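Side-chain contacts in transcriptional regulator (Streptococcus dysgalactiae, PDB 4YV9), which probably binds DNA and senses short SHP pheromone peptides to control quorum-sensing genes, and is captured here in complex with a peptide inhibitor: residues F74-L77 with S78-K82; A111-S114 with S115-P118; L251-F254 with K255-E259. All coordinates share one frame; numbering follows the deposited sequence.

Interaction 1: residues F74-L77 with S78-K82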
# COMPACT_ATOMS: atom_id res chain seq x y z
N PHE B 74 16.17 3.71 -0.48
CA PHE B 74 15.24 3.93 -1.57
C PHE B 74 15.95 4.65 -2.73
O PHE B 74 15.61 4.46 -3.90
CB PHE B 74 14.02 4.74 -1.10
CG PHE B 74 12.84 4.65 -2.02
CD1 PHE B 74 11.99 3.55 -1.97
CD2 PHE B 74 12.59 5.64 -2.95
CE1 PHE B 74 10.90 3.45 -2.82
CE2 PHE B 74 11.50 5.56 -3.80
CZ PHE B 74 10.66 4.46 -3.74
N THR B 75 16.94 5.47 -2.39
CA THR B 75 17.75 6.16 -3.39
C THR B 75 18.58 5.12 -4.15
O THR B 75 18.70 5.17 -5.38
CB THR B 75 18.67 7.23 -2.75
OG1 THR B 75 17.87 8.23 -2.10
CG2 THR B 75 19.54 7.89 -3.80
N LEU B 76 19.15 4.19 -3.40
CA LEU B 76 19.89 3.08 -4.00
C LEU B 76 19.01 2.30 -4.97
O LEU B 76 19.38 2.08 -6.12
CB LEU B 76 20.44 2.15 -2.93
CG LEU B 76 21.16 0.89 -3.43
CD1 LEU B 76 22.30 1.25 -4.37
CD2 LEU B 76 21.67 0.11 -2.25
N LEU B 77 17.83 1.91 -4.49
CA LEU B 77 16.89 1.15 -5.31
C LEU B 77 16.48 1.87 -6.58
O LEU B 77 16.34 1.25 -7.63
CB LEU B 77 15.65 0.81 -4.51
CG LEU B 77 15.90 -0.15 -3.35
CD1 LEU B 77 14.61 -0.48 -2.62
CD2 LEU B 77 16.52 -1.38 -3.91
N SER B 78 16.28 3.18 -6.48
CA SER B 78 15.84 3.98 -7.62
C SER B 78 16.91 4.03 -8.71
O SER B 78 16.59 3.87 -9.88
CB SER B 78 15.47 5.39 -7.16
OG SER B 78 16.55 5.99 -6.48
N ARG B 79 18.16 4.23 -8.32
CA ARG B 79 19.29 4.19 -9.25
C ARG B 79 19.38 2.83 -9.95
O ARG B 79 19.37 2.76 -11.18
CB ARG B 79 20.60 4.50 -8.52
CG ARG B 79 20.71 5.91 -7.94
CD ARG B 79 22.12 6.21 -7.42
NE ARG B 79 23.08 6.35 -8.52
CZ ARG B 79 24.40 6.48 -8.37
NH1 ARG B 79 24.94 6.50 -7.16
NH2 ARG B 79 25.19 6.59 -9.44
N VAL B 80 19.48 1.77 -9.15
CA VAL B 80 19.57 0.39 -9.65
C VAL B 80 18.43 0.08 -10.62
O VAL B 80 18.62 -0.59 -11.64
CB VAL B 80 19.53 -0.63 -8.48
CG1 VAL B 80 19.58 -2.06 -9.00
CG2 VAL B 80 20.67 -0.39 -7.51
N ARG B 81 17.26 0.61 -10.29
CA ARG B 81 16.03 0.41 -11.04
C ARG B 81 16.12 0.78 -12.50
O ARG B 81 15.80 -0.01 -13.39
CB ARG B 81 14.90 1.22 -10.40
CG ARG B 81 13.87 0.39 -9.71
CD ARG B 81 12.89 -0.16 -10.73
NE ARG B 81 12.00 0.86 -11.28
CZ ARG B 81 11.14 0.63 -12.27
NH1 ARG B 81 11.07 -0.57 -12.83
NH2 ARG B 81 10.35 1.61 -12.70
N LYS B 82 16.54 2.02 -12.74
CA LYS B 82 16.54 2.55 -14.09
C LYS B 82 17.70 1.99 -14.90
O LYS B 82 17.62 1.93 -16.12
CB LYS B 82 16.57 4.08 -14.03
CG LYS B 82 15.32 4.66 -13.38
CD LYS B 82 15.64 5.67 -12.29
CE LYS B 82 14.48 5.83 -11.31
NZ LYS B 82 13.33 6.57 -11.91

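Interaction 2: residues A111-S114 with S115-P118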
# COMPACT_ATOMS: atom_id res chain seq x y z
N ALA B 111 24.20 -9.09 -6.91
CA ALA B 111 23.13 -10.04 -7.23
C ALA B 111 22.31 -9.54 -8.41
O ALA B 111 21.99 -10.30 -9.33
CB ALA B 111 22.23 -10.28 -6.02
N ILE B 112 21.96 -8.26 -8.37
CA ILE B 112 21.13 -7.68 -9.43
C ILE B 112 21.92 -7.59 -10.71
O ILE B 112 21.43 -7.95 -11.79
CB ILE B 112 20.63 -6.27 -9.04
CG1 ILE B 112 19.60 -6.37 -7.93
CG2 ILE B 112 20.04 -5.55 -10.25
CD1 ILE B 112 19.47 -5.10 -7.12
N LEU B 113 23.15 -7.10 -10.59
CA LEU B 113 24.04 -6.95 -11.74
C LEU B 113 24.32 -8.27 -12.45
O LEU B 113 24.55 -8.29 -13.66
CB LEU B 113 25.35 -6.30 -11.31
CG LEU B 113 26.50 -6.23 -12.31
CD1 LEU B 113 26.08 -5.44 -13.53
CD2 LEU B 113 27.71 -5.61 -11.67
N SER B 114 24.31 -9.37 -11.70
CA SER B 114 24.56 -10.69 -12.29
C SER B 114 23.47 -11.09 -13.28
O SER B 114 23.68 -11.97 -14.12
CB SER B 114 24.66 -11.77 -11.20
OG SER B 114 23.40 -11.97 -10.59
N SER B 115 22.29 -10.47 -13.17
CA SER B 115 21.18 -10.77 -14.06
C SER B 115 21.31 -10.13 -15.44
O SER B 115 20.50 -10.40 -16.32
CB SER B 115 19.85 -10.35 -13.43
OG SER B 115 19.24 -11.42 -12.72
N ILE B 116 22.32 -9.28 -15.62
CA ILE B 116 22.58 -8.69 -16.92
C ILE B 116 24.06 -8.79 -17.30
O ILE B 116 24.46 -8.45 -18.41
CB ILE B 116 22.16 -7.21 -16.97
CG1 ILE B 116 23.09 -6.37 -16.10
CG2 ILE B 116 20.71 -7.03 -16.52
CD1 ILE B 116 22.74 -4.91 -16.13
N GLU B 117 24.87 -9.25 -16.35
CA GLU B 117 26.29 -9.48 -16.59
C GLU B 117 26.79 -10.53 -15.60
O GLU B 117 27.30 -10.19 -14.53
CB GLU B 117 27.08 -8.17 -16.46
CG GLU B 117 28.57 -8.28 -16.72
CD GLU B 117 28.89 -8.56 -18.17
OE1 GLU B 117 28.03 -8.31 -19.04
OE2 GLU B 117 30.02 -9.03 -18.44
N PRO B 118 26.66 -11.81 -15.96
CA PRO B 118 26.87 -12.93 -15.04
C PRO B 118 28.30 -13.04 -14.51
O PRO B 118 28.52 -13.74 -13.53
CB PRO B 118 26.50 -14.15 -15.90
CG PRO B 118 26.84 -13.73 -17.29
CD PRO B 118 26.51 -12.26 -17.36

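Interaction 3: residues L251-F254 with K255-E259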
# COMPACT_ATOMS: atom_id res chain seq x y z
N LEU B 251 -4.23 -17.59 -17.05
CA LEU B 251 -3.79 -17.04 -18.33
C LEU B 251 -4.85 -16.10 -18.89
O LEU B 251 -4.53 -15.00 -19.36
CB LEU B 251 -3.50 -18.16 -19.36
CG LEU B 251 -2.28 -19.05 -19.12
CD1 LEU B 251 -2.14 -20.14 -20.21
CD2 LEU B 251 -1.02 -18.22 -19.01
N GLN B 252 -6.11 -16.54 -18.85
CA GLN B 252 -7.24 -15.74 -19.31
C GLN B 252 -7.31 -14.40 -18.58
O GLN B 252 -7.60 -13.36 -19.19
CB GLN B 252 -8.56 -16.49 -19.10
CG GLN B 252 -8.77 -17.71 -19.99
CD GLN B 252 -10.11 -18.40 -19.71
OE1 GLN B 252 -11.17 -17.80 -19.84
NE2 GLN B 252 -10.05 -19.67 -19.31
N ILE B 253 -7.05 -14.41 -17.28
CA ILE B 253 -7.07 -13.17 -16.49
C ILE B 253 -6.03 -12.17 -17.04
O ILE B 253 -6.36 -11.03 -17.36
CB ILE B 253 -6.81 -13.46 -14.99
CG1 ILE B 253 -7.98 -14.26 -14.42
CG2 ILE B 253 -6.65 -12.16 -14.20
CD1 ILE B 253 -7.82 -14.69 -12.98
N PHE B 254 -4.77 -12.60 -17.16
CA PHE B 254 -3.73 -11.76 -17.76
C PHE B 254 -4.18 -11.22 -19.12
O PHE B 254 -4.02 -10.04 -19.43
CB PHE B 254 -2.42 -12.54 -17.95
CG PHE B 254 -1.72 -12.92 -16.67
CD1 PHE B 254 -1.62 -12.03 -15.61
CD2 PHE B 254 -1.16 -14.18 -16.54
CE1 PHE B 254 -0.96 -12.39 -14.44
CE2 PHE B 254 -0.51 -14.55 -15.37
CZ PHE B 254 -0.41 -13.65 -14.32
N LYS B 255 -4.74 -12.12 -19.93
CA LYS B 255 -5.22 -11.79 -21.27
C LYS B 255 -6.30 -10.72 -21.23
O LYS B 255 -6.19 -9.68 -21.89
CB LYS B 255 -5.77 -13.04 -21.94
CG LYS B 255 -6.17 -12.86 -23.39
CD LYS B 255 -6.84 -14.14 -23.88
CE LYS B 255 -7.34 -14.03 -25.30
NZ LYS B 255 -8.05 -15.29 -25.68
N TYR B 256 -7.34 -10.98 -20.44
CA TYR B 256 -8.48 -10.09 -20.32
C TYR B 256 -8.05 -8.70 -19.84
O TYR B 256 -8.63 -7.71 -20.26
CB TYR B 256 -9.54 -10.68 -19.36
CG TYR B 256 -10.27 -11.90 -19.90
CD1 TYR B 256 -10.14 -12.29 -21.23
CD2 TYR B 256 -11.11 -12.65 -19.08
CE1 TYR B 256 -10.81 -13.40 -21.73
CE2 TYR B 256 -11.79 -13.76 -19.57
CZ TYR B 256 -11.63 -14.13 -20.90
OH TYR B 256 -12.30 -15.23 -21.40
N LEU B 257 -7.04 -8.62 -18.97
CA LEU B 257 -6.60 -7.33 -18.43
C LEU B 257 -5.57 -6.64 -19.31
O LEU B 257 -5.06 -5.59 -18.94
CB LEU B 257 -6.03 -7.48 -17.02
CG LEU B 257 -6.98 -7.99 -15.95
CD1 LEU B 257 -6.23 -8.13 -14.62
CD2 LEU B 257 -8.18 -7.06 -15.79
N GLY B 258 -5.25 -7.23 -20.45
CA GLY B 258 -4.36 -6.58 -21.39
C GLY B 258 -2.94 -6.67 -20.90
O GLY B 258 -2.08 -5.92 -21.36
N GLU B 259 -2.69 -7.58 -19.95
CA GLU B 259 -1.33 -7.76 -19.44
C GLU B 259 -0.53 -8.70 -20.35
O GLU B 259 -0.28 -9.86 -20.00
CB GLU B 259 -1.38 -8.30 -18.01
CG GLU B 259 -2.00 -7.31 -16.99
CD GLU B 259 -1.08 -6.12 -16.68
OE1 GLU B 259 0.15 -6.29 -16.65
OE2 GLU B 259 -1.61 -4.99 -16.48

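Interaction 1: residues F74-L77 with S78-K82
S78 turns its hydroxyl back onto the helix that carries it, and OG donates to T75 O at 2.6 Å. The torsion that permits this sets OG between the backbone N and the carbonyl carbon (chi1 55°), over the preceding turn. The same carbonyl also takes the main-chain bond from R79 N at 3.1 Å, and both donors reach T75 O from one face of its plane. Serine suits the site because its short arm can add a second bond to an oxygen already used by the helix, so that the hydroxyl of this partly exposed residue finds an acceptor within its own helix. Beside it, the aliphatic CG of R79 lies 3.3 Å from T75 O, while the guanidinium group leads away from the earlier turn.

On the buried flank, L76 and V80 meet one turn apart. CD1 of L76 approaches CG2 of V80 at 3.9 Å, the two side chains slanting across each other. A chi1 of 176° puts CG of L76 beside its carbonyl carbon, and the branch end reaches the next turn. V80 keeps CG2 3.1 Å from L76 O, so this methyl packs on main chain and side chain together. Branched apolar residues suit this flank, for L76 rests on I109, and V80 on I112, L92 and L95.

Underneath run the bonds that fix the turn: V80 N to L76 O at 3.0 Å, almost straight, and R81 N to L77 O at 2.9 Å. T75 OG1 is hydrogen-bonded to T71 O, in the turn before. L77, V80 and R81 all pack on the bound peptide. The arrangement is that of an amphipathic alpha-helix with a serine bonded to the carbonyl three residues back, lining part of the peptide site of an all-helical protein and packed on helices of its probably TPR-like domain.

Interaction 2: residues A111-S114 with S115-P118
L113 and I116 set their side chains at about a right angle, CD1 of the leucine meeting CG1 of the isoleucine at 4.1 Å, where the chain leaves helix 103-113 through two overlapping type I turns. E117 is turned differently: its CB, also 4.1 Å from L113 CD1, belongs to a chain that runs beside the leucine and points the same way, before its bent outer part carries the carboxylate off. L113 can serve both neighbours because a chi1 of 171° turns CG from its own amide nitrogen and sends the branched end forward to the turns. Apolar branches suit these places, as L113 also packs on L93 and V120, and I116 on V89, L92 and Y84.

The turns are closed by the main chain. S115 N bonds to I112 O at 3.0 Å and I116 N to L113 O at 3.1 Å, each donor standing well above the plane of its carbonyl, unlike the straighter approach usual within an alpha-helix. L113 O also receives a weak bond from E117 N.

S114 turns its hydroxyl back along the chain, and OG donates to A111 O at 2.5 Å, giving a buried polar group a partner in the last turn, and R153 adds weak bonds to both oxygens. A small serine fits here beside F154 and E121, while I112 and S115 pack on the bound peptide. Last, the CA-H of S114 points almost straight at E117 O, with CA and O 3.6 Å apart.

Interaction 3: residues L251-F254 with K255-E259
Y256 begins with its CB 3.3 Å from Q252 O, the carbonyl one turn earlier that also accepts the bond from Y256 N at 2.7 Å. CG comes closer still, 3.1 Å from that oxygen, and CD1 and CD2 flank it, because chi1 of -70° brings the ring to the carbonyl and chi2 of -10° turns one face to Q252 O. Farther out the ring follows the extended glutamine, the amide nearly perpendicular to it (84°): CZ is 3.8 Å from Q252 OE1, and OH lies 3.2 Å from the same oxygen. OE1 is hydrogen-bonded to Y256 OH of the second subunit; long polar-tipped residues thus suit this dimer-facing edge.

Alongside, I253 CG2 touches L257 CD1 at 4.1 Å, and I253 packs on L257 of the second subunit.

Beyond, the helix stops. G258 takes a positive phi, easy for a residue without CB, while its N bonds to K255 O and E259 N to F254 O at 2.8 Å. E259, whose carboxylate pairs with K224 of the second subunit, is the N-cap residue of helix 260-273. This Schellman motif makes the tight corner of a helical hairpin in what is probably a TPR-like domain.

How the interactions relate
Interactions 1 and 2 are direct neighbours: their centres lie 15 Å apart, and V80 CG1 touches I112 CD1 at 3.6 Å, so that helix 72-85 packs against the end of helix 103-113. Interaction 3 stands apart, its centre 29 Å from that of interaction 1 and 30 Å from that of interaction 2, with nearest atoms about 13 Å and 20 Å away. What joins all three is the bound peptide, reached through three residues of interaction 1, two of interaction 2 and E259 of interaction 3, consistent with a site lined by distant parts of the chain. Interaction 3 also lies at the subunit interface, and interaction 1 touches the second subunit, F74 packing on its E175.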